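PDB 4AN8: CSE1, which forms the CasA subunit of the type I-E Cascade ribonucleoprotein complex and probably contributes to selection of foreign DNA in CRISPR adaptive immunity. Local coordinates for residues A[171-176]-A[264-269]; A[163-168]-A[248-253]; A[362-367]-A[444-449]. All blocks are in the same frame, centred on the assembly; numbering follows the deposited sequence.

Contact 1 (A[171-176]-A[264-269]); sequences GLLRRY and MGYGPG. With ACT (acetate ion), chain D.
Arg175 reaches over to the backbone carbonyl of Tyr266, a worked example of two strand segments that cross at 106° and are joined by a side chain. Arg175 NE stands 2.7 Å from Tyr266 O, with an N-H···O angle of 158°. The acceptor lies near the guanidinium plane, whereas the donor sits above the plane of the carbonyl. A bend at chi3 (72°) brings NE round to this position. The same oxygen meets the rim of the Tyr176 ring, whose CE2 is 3.1 Å from Tyr266 O and nearly coplanar with it.

The apolar part is compact. Leu173 divides its two methyls: CD1 packs 3.6 Å from Tyr266 CE2, while CD2 lies 4.0 Å from Pro268 CB. Tyr176 CB adds a further contact with Pro268 CD, and Val178, from the partner strand of this hairpin, also touches both Leu173 and Pro268; Arg174 and Arg175 both face Val178 in a G1 beta bulge.

On the other flank the two segments meet through a water instead of directly. It accepts from Arg175 NH2 at 2.8 Å and from Tyr266 N at 2.9 Å, and is hydrogen-bonded to Tyr176 OH. The hairpin of 171-175 and 178-181 therefore engages the main-chain O of Tyr266 directly and its N through water, so its polar hold on strand 261-273 rests on main-chain groups.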
loop_
_atom_site.group_PDB
_atom_site.type_symbol
_atom_site.label_atom_id
_atom_site.label_comp_id
_atom_site.label_asym_id
_atom_site.label_seq_id
_atom_site.Cartn_x
_atom_site.Cartn_y
_atom_site.Cartn_z
ATOM N N GLY A 171 -14.407 -6.564 -12.082
ATOM C CA GLY A 171 -15.825 -6.781 -11.855
ATOM C C GLY A 171 -16.674 -6.349 -13.038
ATOM O O GLY A 171 -16.156 -6.042 -14.116
ATOM N N LEU A 172 -17.983 -6.309 -12.830
ATOM C CA LEU A 172 -18.917 -6.012 -13.906
ATOM C C LEU A 172 -18.634 -4.657 -14.539
ATOM O O LEU A 172 -18.379 -3.693 -13.838
ATOM C CB LEU A 172 -20.358 -6.063 -13.392
ATOM C CG LEU A 172 -21.312 -6.717 -14.391
ATOM C CD1 LEU A 172 -20.961 -8.199 -14.567
ATOM C CD2 LEU A 172 -22.767 -6.540 -13.971
ATOM N N LEU A 173 -18.694 -4.593 -15.863
ATOM C CA LEU A 173 -18.499 -3.344 -16.594
ATOM C C LEU A 173 -19.611 -3.136 -17.637
ATOM O O LEU A 173 -20.287 -2.104 -17.647
ATOM C CB LEU A 173 -17.124 -3.331 -17.275
ATOM C CG LEU A 173 -16.843 -2.129 -18.179
ATOM C CD1 LEU A 173 -16.788 -0.879 -17.325
ATOM C CD2 LEU A 173 -15.546 -2.289 -18.972
ATOM N N ARG A 174 -19.783 -4.108 -18.533
ATOM C CA ARG A 174 -20.860 -4.053 -19.529
ATOM C C ARG A 174 -20.898 -2.742 -20.298
ATOM O O ARG A 174 -21.921 -2.072 -20.384
ATOM C CB ARG A 174 -22.206 -4.366 -18.888
ATOM C CG ARG A 174 -22.285 -5.813 -18.470
ATOM C CD ARG A 174 -23.592 -6.164 -17.799
ATOM N NE ARG A 174 -23.636 -7.591 -17.487
ATOM C CZ ARG A 174 -24.520 -8.155 -16.669
ATOM N NH1 ARG A 174 -25.439 -7.410 -16.063
ATOM N NH2 ARG A 174 -24.477 -9.462 -16.445
ATOM N N ARG A 175 -19.757 -2.391 -20.868
ATOM C CA ARG A 175 -19.655 -1.194 -21.688
ATOM C C ARG A 175 -18.704 -1.454 -22.849
ATOM O O ARG A 175 -17.705 -2.185 -22.718
ATOM C CB ARG A 175 -19.190 0.006 -20.859
ATOM C CG ARG A 175 -20.142 0.383 -19.716
ATOM C CD ARG A 175 -19.600 1.531 -18.857
ATOM N NE ARG A 175 -19.642 2.816 -19.550
ATOM C CZ ARG A 175 -20.682 3.643 -19.522
ATOM N NH1 ARG A 175 -21.773 3.328 -18.836
ATOM N NH2 ARG A 175 -20.637 4.790 -20.191
ATOM N N TYR A 176 -19.048 -0.863 -23.991
ATOM C CA TYR A 176 -18.245 -0.960 -25.195
ATOM C C TYR A 176 -17.691 -2.356 -25.446
ATOM O O TYR A 176 -16.519 -2.508 -25.813
ATOM C CB TYR A 176 -17.140 0.097 -25.199
ATOM C CG TYR A 176 -17.692 1.477 -24.939
ATOM C CD1 TYR A 176 -18.338 2.183 -25.946
ATOM C CD2 TYR A 176 -17.601 2.059 -23.680
ATOM C CE1 TYR A 176 -18.873 3.433 -25.714
ATOM C CE2 TYR A 176 -18.122 3.316 -23.437
ATOM C CZ TYR A 176 -18.761 3.993 -24.457
ATOM O OH TYR A 176 -19.301 5.234 -24.227
ATOM N N MET A 264 -18.177 11.697 -16.259
ATOM C CA MET A 264 -17.104 11.147 -17.060
ATOM C C MET A 264 -17.632 10.121 -18.069
ATOM O O MET A 264 -18.589 9.387 -17.791
ATOM C CB MET A 264 -16.069 10.487 -16.142
ATOM C CG MET A 264 -16.591 9.297 -15.365
ATOM S SD MET A 264 -15.319 8.653 -14.227
ATOM C CE MET A 264 -16.225 7.354 -13.407
ATOM N N GLY A 265 -17.002 10.079 -19.240
ATOM C CA GLY A 265 -17.168 8.966 -20.153
ATOM C C GLY A 265 -16.378 7.850 -19.515
ATOM O O GLY A 265 -15.393 8.129 -18.825
ATOM N N TYR A 266 -16.796 6.605 -19.734
ATOM C CA TYR A 266 -16.232 5.468 -19.029
ATOM C C TYR A 266 -16.319 4.188 -19.863
ATOM O O TYR A 266 -17.361 3.892 -20.444
ATOM C CB TYR A 266 -16.964 5.284 -17.694
ATOM C CG TYR A 266 -16.238 4.374 -16.718
ATOM C CD1 TYR A 266 -15.148 4.848 -15.978
ATOM C CD2 TYR A 266 -16.628 3.049 -16.534
ATOM C CE1 TYR A 266 -14.465 4.041 -15.103
ATOM C CE2 TYR A 266 -15.935 2.216 -15.635
ATOM C CZ TYR A 266 -14.850 2.729 -14.930
ATOM O OH TYR A 266 -14.135 1.937 -14.034
ATOM N N GLY A 267 -15.218 3.442 -19.927
ATOM C CA GLY A 267 -15.176 2.165 -20.626
ATOM C C GLY A 267 -13.961 1.335 -20.247
ATOM O O GLY A 267 -13.243 1.670 -19.322
ATOM N N PRO A 268 -13.706 0.244 -20.977
ATOM C CA PRO A 268 -12.478 -0.545 -20.762
ATOM C C PRO A 268 -11.304 0.351 -21.212
ATOM O O PRO A 268 -11.583 1.232 -22.017
ATOM C CB PRO A 268 -12.698 -1.727 -21.691
ATOM C CG PRO A 268 -13.514 -1.118 -22.847
ATOM C CD PRO A 268 -14.402 -0.106 -22.230
ATOM N N GLY A 269 -10.053 0.222 -20.783
ATOM C CA GLY A 269 -9.439 -0.884 -20.113
ATOM C C GLY A 269 -8.395 -1.441 -21.076
ATOM O O GLY A 269 -8.761 -2.063 -22.047
HETATM C C ACT D . -14.988 -1.704 -12.595
HETATM O O ACT D . -13.860 -1.279 -12.203
HETATM O OXT ACT D . -15.664 -0.918 -13.320
HETATM C CH3 ACT D . -15.496 -3.075 -12.209
HETATM O O HOH W 1 -18.954 6.529 -21.632
#

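Contact 2 (A[163-168]-A[248-253]); sequences VHQAFA and PARGVR. With ACT (acetate ion), chain D; ACT (acetate ion), chain C.
Gln165 OE1 receives the backbone N-H of Arg250 at 2.9 Å, in the carboxamide plane and on a lone pair, and Ala249 N lies close by. The other half of the same amide completes a two-point pairing with one residue: Gln165 NE2 donates to Arg250 O at 3.0 Å, with an N-H···O angle of 163° and the acceptor in the amide plane. A glutamine at the end of helix 154-167 thus offers strand 250-256 the donor and acceptor that a neighbouring strand would supply, the general principle of a side-chain amide imitating a peptide. The helix and strand segments run antiparallel, their axes 9.5 Å apart. The glutamine chain is bent at chi2 (-67°), which turns CD toward the strand. Gln165 NE2 also makes a weak bond to Leu112 O.

Next to this pairing, His164 and Arg250 cross at about a right angle. His164 NE2 packs 3.5 Å from Arg250 CG, while NE2 is hydrogen-bonded to Tyr266 OH of strand 261-273, and the ring and guanidinium planes are 85° apart. Ala168 CB lies over one face of each group, displaced toward the rim. The guanidinium is fixed by several acceptors: NH1 donates to Ala249 O at 2.9 Å, NH2 to Lys182 O, and NE and NH2 share one oxygen of an acetate, which lies 2.8 Å from NE. A second acetate accepts only weak bonds from His164 ND1. Both ions probably come from the crystallisation liquor; the first marks where an anion can sit beside Arg250, whose positive charge it would help to balance. The methyl CB of Ala249 rests 3.5 Å from the backbone O of Gln165.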
loop_
_atom_site.group_PDB
_atom_site.type_symbol
_atom_site.label_atom_id
_atom_site.label_comp_id
_atom_site.label_asym_id
_atom_site.label_seq_id
_atom_site.Cartn_x
_atom_site.Cartn_y
_atom_site.Cartn_z
ATOM N N VAL A 163 -6.127 7.443 -8.553
ATOM C CA VAL A 163 -6.424 6.369 -7.638
ATOM C C VAL A 163 -7.114 5.237 -8.401
ATOM O O VAL A 163 -6.745 4.073 -8.265
ATOM C CB VAL A 163 -7.296 6.850 -6.456
ATOM C CG1 VAL A 163 -7.933 5.637 -5.735
ATOM C CG2 VAL A 163 -6.451 7.740 -5.502
ATOM N N HIS A 164 -8.114 5.587 -9.202
ATOM C CA HIS A 164 -8.915 4.556 -9.868
ATOM C C HIS A 164 -8.089 3.678 -10.797
ATOM O O HIS A 164 -8.304 2.480 -10.858
ATOM C CB HIS A 164 -10.079 5.194 -10.641
ATOM C CG HIS A 164 -11.081 4.208 -11.160
ATOM N ND1 HIS A 164 -11.872 3.439 -10.330
ATOM C CD2 HIS A 164 -11.440 3.883 -12.425
ATOM C CE1 HIS A 164 -12.660 2.675 -11.058
ATOM N NE2 HIS A 164 -12.416 2.921 -12.335
ATOM N N GLN A 165 -7.139 4.275 -11.510
ATOM C CA GLN A 165 -6.283 3.537 -12.451
ATOM C C GLN A 165 -5.337 2.552 -11.759
ATOM O O GLN A 165 -4.881 1.579 -12.385
ATOM C CB GLN A 165 -5.464 4.509 -13.329
ATOM C CG GLN A 165 -6.302 5.423 -14.231
ATOM C CD GLN A 165 -7.045 4.645 -15.321
ATOM O OE1 GLN A 165 -7.395 3.490 -15.131
ATOM N NE2 GLN A 165 -7.245 5.265 -16.468
ATOM N N ALA A 166 -5.003 2.809 -10.487
ATOM C CA ALA A 166 -4.085 1.908 -9.795
ATOM C C ALA A 166 -4.849 0.852 -8.996
ATOM O O ALA A 166 -4.404 -0.294 -8.889
ATOM C CB ALA A 166 -3.124 2.690 -8.896
ATOM N N PHE A 167 -6.015 1.227 -8.464
ATOM C CA PHE A 167 -6.697 0.396 -7.466
ATOM C C PHE A 167 -8.077 -0.208 -7.850
ATOM O O PHE A 167 -8.653 -0.969 -7.060
ATOM C CB PHE A 167 -6.854 1.188 -6.163
ATOM C CG PHE A 167 -5.565 1.434 -5.445
ATOM C CD1 PHE A 167 -4.990 0.443 -4.671
ATOM C CD2 PHE A 167 -4.930 2.679 -5.536
ATOM C CE1 PHE A 167 -3.786 0.675 -4.008
ATOM C CE2 PHE A 167 -3.744 2.921 -4.881
ATOM C CZ PHE A 167 -3.175 1.911 -4.104
ATOM N N ALA A 168 -8.616 0.134 -9.020
ATOM C CA ALA A 168 -9.921 -0.436 -9.394
ATOM C C ALA A 168 -9.866 -1.959 -9.353
ATOM O O ALA A 168 -9.052 -2.587 -10.039
ATOM C CB ALA A 168 -10.374 0.035 -10.790
ATOM N N PRO A 248 -3.021 2.086 -17.695
ATOM C CA PRO A 248 -4.391 2.527 -17.994
ATOM C C PRO A 248 -5.430 1.419 -17.775
ATOM O O PRO A 248 -5.798 0.729 -18.726
ATOM C CB PRO A 248 -4.312 2.894 -19.479
ATOM C CG PRO A 248 -3.325 1.904 -20.029
ATOM C CD PRO A 248 -2.300 1.661 -18.912
ATOM N N ALA A 249 -5.915 1.256 -16.541
ATOM C CA ALA A 249 -6.778 0.122 -16.207
ATOM C C ALA A 249 -8.205 0.284 -16.722
ATOM O O ALA A 249 -8.904 -0.701 -16.967
ATOM C CB ALA A 249 -6.801 -0.093 -14.723
ATOM N N ARG A 250 -8.643 1.532 -16.853
ATOM C CA ARG A 250 -9.977 1.809 -17.325
ATOM C C ARG A 250 -9.903 2.920 -18.350
ATOM O O ARG A 250 -8.980 3.724 -18.312
ATOM C CB ARG A 250 -10.864 2.237 -16.157
ATOM C CG ARG A 250 -11.004 1.171 -15.051
ATOM C CD ARG A 250 -11.946 0.009 -15.486
ATOM N NE ARG A 250 -12.145 -0.927 -14.378
ATOM C CZ ARG A 250 -11.299 -1.916 -14.086
ATOM N NH1 ARG A 250 -10.217 -2.124 -14.847
ATOM N NH2 ARG A 250 -11.537 -2.712 -13.053
ATOM N N GLY A 251 -10.879 2.962 -19.265
ATOM C CA GLY A 251 -11.031 4.109 -20.142
ATOM C C GLY A 251 -11.800 5.160 -19.379
ATOM O O GLY A 251 -12.883 4.894 -18.853
ATOM N N VAL A 252 -11.250 6.366 -19.295
ATOM C CA VAL A 252 -11.938 7.440 -18.600
ATOM C C VAL A 252 -11.784 8.693 -19.416
ATOM O O VAL A 252 -10.725 8.933 -20.010
ATOM C CB VAL A 252 -11.328 7.709 -17.200
ATOM C CG1 VAL A 252 -11.983 8.938 -16.568
ATOM C CG2 VAL A 252 -11.467 6.484 -16.293
ATOM N N ARG A 253 -12.841 9.495 -19.464
ATOM C CA ARG A 253 -12.711 10.853 -19.968
ATOM C C ARG A 253 -13.508 11.826 -19.115
ATOM O O ARG A 253 -14.741 11.928 -19.261
ATOM C CB ARG A 253 -13.167 10.979 -21.418
ATOM C CG ARG A 253 -12.362 12.018 -22.150
ATOM C CD ARG A 253 -13.211 13.103 -22.759
ATOM N NE ARG A 253 -14.163 12.591 -23.735
ATOM C CZ ARG A 253 -15.043 13.351 -24.380
ATOM N NH1 ARG A 253 -15.083 14.658 -24.156
ATOM N NH2 ARG A 253 -15.879 12.808 -25.250
HETATM C C ACT D . -14.988 -1.704 -12.595
HETATM O O ACT D . -13.860 -1.279 -12.203
HETATM O OXT ACT D . -15.664 -0.918 -13.320
HETATM C CH3 ACT D . -15.496 -3.075 -12.209
HETATM C C ACT C . -11.568 2.558 -6.620
HETATM O O ACT C . -10.977 3.624 -6.978
HETATM O OXT ACT C . -12.573 2.205 -7.328
HETATM C CH3 ACT C . -11.093 1.751 -5.423
#

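Contact 3 (A[362-367]-A[444-449]); sequences VYPLPS and FFARVE
Pro366 lies over one face of the Phe445 ring, in a CH-pi contact that illustrates how proline can dock a loop onto an aromatic side chain. Pro366 CG is 3.9 Å from the ring centroid and 14° off the normal, and CD rests 3.7 Å from Phe445 CE2. Phe445 CB points toward the loop segment, and CG continues from it anti to the backbone N (chi1 -161°). At the ring's edge, near its plane, Pro364 O approaches CE2 to 3.4 Å. Pro364 CG packs 4.0 Å from Ala446 CB, while Pro366 CB meets Val448 CG1 at the same distance.

The polar element lies beyond the prolines. Ser367 OG donates to Glu449 OE2 at 3.1 Å, coming from above the carboxylate plane; the serine is poorly ordered, however, and Gly368 N is the stronger partner of that oxygen. Through Gly368 N, and less certainly Ser367 OG, Glu449 links the loop after strand 354-364 to the turn after helix 429-446.

A second shell positions these groups. Phe441 stacks on Phe445, Leu378 of helix 372-403 packs against both Phe445 and Val448, and Phe307 meets Tyr363 edge-to-face and also touches the Phe445 ring. The whole joins an outer strand of the antiparallel sheet 191-195, 342-351 and 354-364 to the C-terminal helices, the junction of globular domain and helical bundle that characterises the Cse1 fold.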
loop_
_atom_site.group_PDB
_atom_site.type_symbol
_atom_site.label_atom_id
_atom_site.label_comp_id
_atom_site.label_asym_id
_atom_site.label_seq_id
_atom_site.Cartn_x
_atom_site.Cartn_y
_atom_site.Cartn_z
ATOM N N VAL A 362 2.026 2.353 9.728
ATOM C CA VAL A 362 3.338 2.932 9.889
ATOM C C VAL A 362 4.177 2.032 10.806
ATOM O O VAL A 362 3.715 1.596 11.868
ATOM C CB VAL A 362 3.244 4.362 10.455
ATOM C CG1 VAL A 362 4.612 5.022 10.469
ATOM C CG2 VAL A 362 2.278 5.188 9.631
ATOM N N TYR A 363 5.400 1.733 10.383
ATOM C CA TYR A 363 6.295 0.898 11.182
ATOM C C TYR A 363 7.662 1.541 11.199
ATOM O O TYR A 363 8.007 2.283 10.283
ATOM C CB TYR A 363 6.419 -0.505 10.597
ATOM C CG TYR A 363 5.122 -1.253 10.565
ATOM C CD1 TYR A 363 4.648 -1.887 11.701
ATOM C CD2 TYR A 363 4.352 -1.300 9.411
ATOM C CE1 TYR A 363 3.454 -2.550 11.698
ATOM C CE2 TYR A 363 3.143 -1.970 9.389
ATOM C CZ TYR A 363 2.694 -2.594 10.537
ATOM O OH TYR A 363 1.500 -3.276 10.544
ATOM N N PRO A 364 8.446 1.273 12.249
ATOM C CA PRO A 364 9.850 1.664 12.133
ATOM C C PRO A 364 10.480 0.880 10.993
ATOM O O PRO A 364 9.922 -0.134 10.556
ATOM C CB PRO A 364 10.459 1.267 13.488
ATOM C CG PRO A 364 9.446 0.426 14.167
ATOM C CD PRO A 364 8.102 0.753 13.581
ATOM N N LEU A 365 11.603 1.370 10.488
ATOM C CA LEU A 365 12.382 0.648 9.497
ATOM C C LEU A 365 13.771 0.440 10.086
ATOM O O LEU A 365 14.662 1.275 9.925
ATOM C CB LEU A 365 12.461 1.433 8.190
ATOM C CG LEU A 365 12.660 0.567 6.961
ATOM C CD1 LEU A 365 12.296 1.321 5.701
ATOM C CD2 LEU A 365 14.102 0.073 6.900
ATOM N N PRO A 366 13.952 -0.672 10.795
ATOM C CA PRO A 366 15.154 -0.968 11.595
ATOM C C PRO A 366 16.396 -1.044 10.711
ATOM O O PRO A 366 16.315 -1.613 9.635
ATOM C CB PRO A 366 14.846 -2.343 12.191
ATOM C CG PRO A 366 13.320 -2.499 12.053
ATOM C CD PRO A 366 12.978 -1.777 10.793
ATOM N N SER A 367 17.523 -0.511 11.162
ATOM C CA SER A 367 18.707 -0.406 10.311
ATOM C C SER A 367 19.233 -1.742 9.771
ATOM O O SER A 367 19.667 -1.822 8.620
ATOM C CB SER A 367 19.820 0.355 11.035
ATOM O OG SER A 367 20.043 -0.179 12.327
ATOM N N PHE A 444 9.409 -3.676 19.659
ATOM C CA PHE A 444 10.239 -4.825 19.323
ATOM C C PHE A 444 10.895 -4.640 17.943
ATOM O O PHE A 444 12.105 -4.814 17.795
ATOM C CB PHE A 444 9.410 -6.105 19.327
ATOM C CG PHE A 444 10.081 -7.245 18.623
ATOM C CD1 PHE A 444 11.032 -8.023 19.283
ATOM C CD2 PHE A 444 9.799 -7.516 17.294
ATOM C CE1 PHE A 444 11.673 -9.063 18.628
ATOM C CE2 PHE A 444 10.428 -8.541 16.635
ATOM C CZ PHE A 444 11.377 -9.315 17.289
ATOM N N PHE A 445 10.088 -4.272 16.944
ATOM C CA PHE A 445 10.556 -4.207 15.560
ATOM C C PHE A 445 11.742 -3.270 15.413
ATOM O O PHE A 445 12.726 -3.598 14.739
ATOM C CB PHE A 445 9.434 -3.777 14.603
ATOM C CG PHE A 445 9.696 -4.129 13.153
ATOM C CD1 PHE A 445 10.105 -5.410 12.798
ATOM C CD2 PHE A 445 9.525 -3.185 12.146
ATOM C CE1 PHE A 445 10.327 -5.743 11.472
ATOM C CE2 PHE A 445 9.746 -3.517 10.819
ATOM C CZ PHE A 445 10.154 -4.801 10.484
ATOM N N ALA A 446 11.661 -2.111 16.052
ATOM C CA ALA A 446 12.777 -1.181 16.012
ATOM C C ALA A 446 14.083 -1.796 16.558
ATOM O O ALA A 446 15.174 -1.330 16.226
ATOM C CB ALA A 446 12.423 0.103 16.756
ATOM N N ARG A 447 13.985 -2.842 17.380
ATOM C CA ARG A 447 15.192 -3.430 17.972
ATOM C C ARG A 447 15.480 -4.848 17.470
ATOM O O ARG A 447 16.175 -5.623 18.121
ATOM C CB ARG A 447 15.112 -3.404 19.500
ATOM C CG ARG A 447 14.870 -2.022 20.078
ATOM C CD ARG A 447 14.885 -2.034 21.599
ATOM N NE ARG A 447 14.032 -0.988 22.163
ATOM C CZ ARG A 447 13.837 -0.795 23.466
ATOM N NH1 ARG A 447 14.443 -1.581 24.354
ATOM N NH2 ARG A 447 13.036 0.183 23.885
ATOM N N VAL A 448 14.965 -5.178 16.293
ATOM C CA VAL A 448 15.025 -6.550 15.815
ATOM C C VAL A 448 16.460 -7.079 15.661
ATOM O O VAL A 448 16.683 -8.286 15.670
ATOM C CB VAL A 448 14.194 -6.742 14.497
ATOM C CG1 VAL A 448 14.965 -6.238 13.281
ATOM C CG2 VAL A 448 13.775 -8.205 14.332
ATOM N N GLU A 449 17.427 -6.177 15.518
ATOM C CA GLU A 449 18.820 -6.583 15.333
ATOM C C GLU A 449 19.431 -7.147 16.624
ATOM O O GLU A 449 20.117 -8.163 16.602
ATOM C CB GLU A 449 19.668 -5.410 14.828
ATOM C CG GLU A 449 19.200 -4.813 13.514
ATOM C CD GLU A 449 18.317 -3.565 13.684
ATOM O OE1 GLU A 449 17.660 -3.426 14.753
ATOM O OE2 GLU A 449 18.295 -2.726 12.740
#

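How the contacts relate
Contacts 1 and 2 form one continuous region, with centres 10 Å apart. Tyr266 of contact 1 joins them: its OH lies 2.6 Å from His164 NE2 of contact 2, a probable hydrogen bond, while Gly267 O and Gly251 N, 2.7 Å apart, pair the neighbouring strands 261-273 and 250-256. Helix 154-167 is followed by strand 171-175, and strand 250-256 by strand 261-273, and the segments of the two contacts alternate along the chain. One acetate touches both contacts. Contact 3 stands apart, on the other side of the chain's centre, about 28 Å from contact 1 and about 15 Å from contact 2 between nearest atoms, and it follows them in series along the chain.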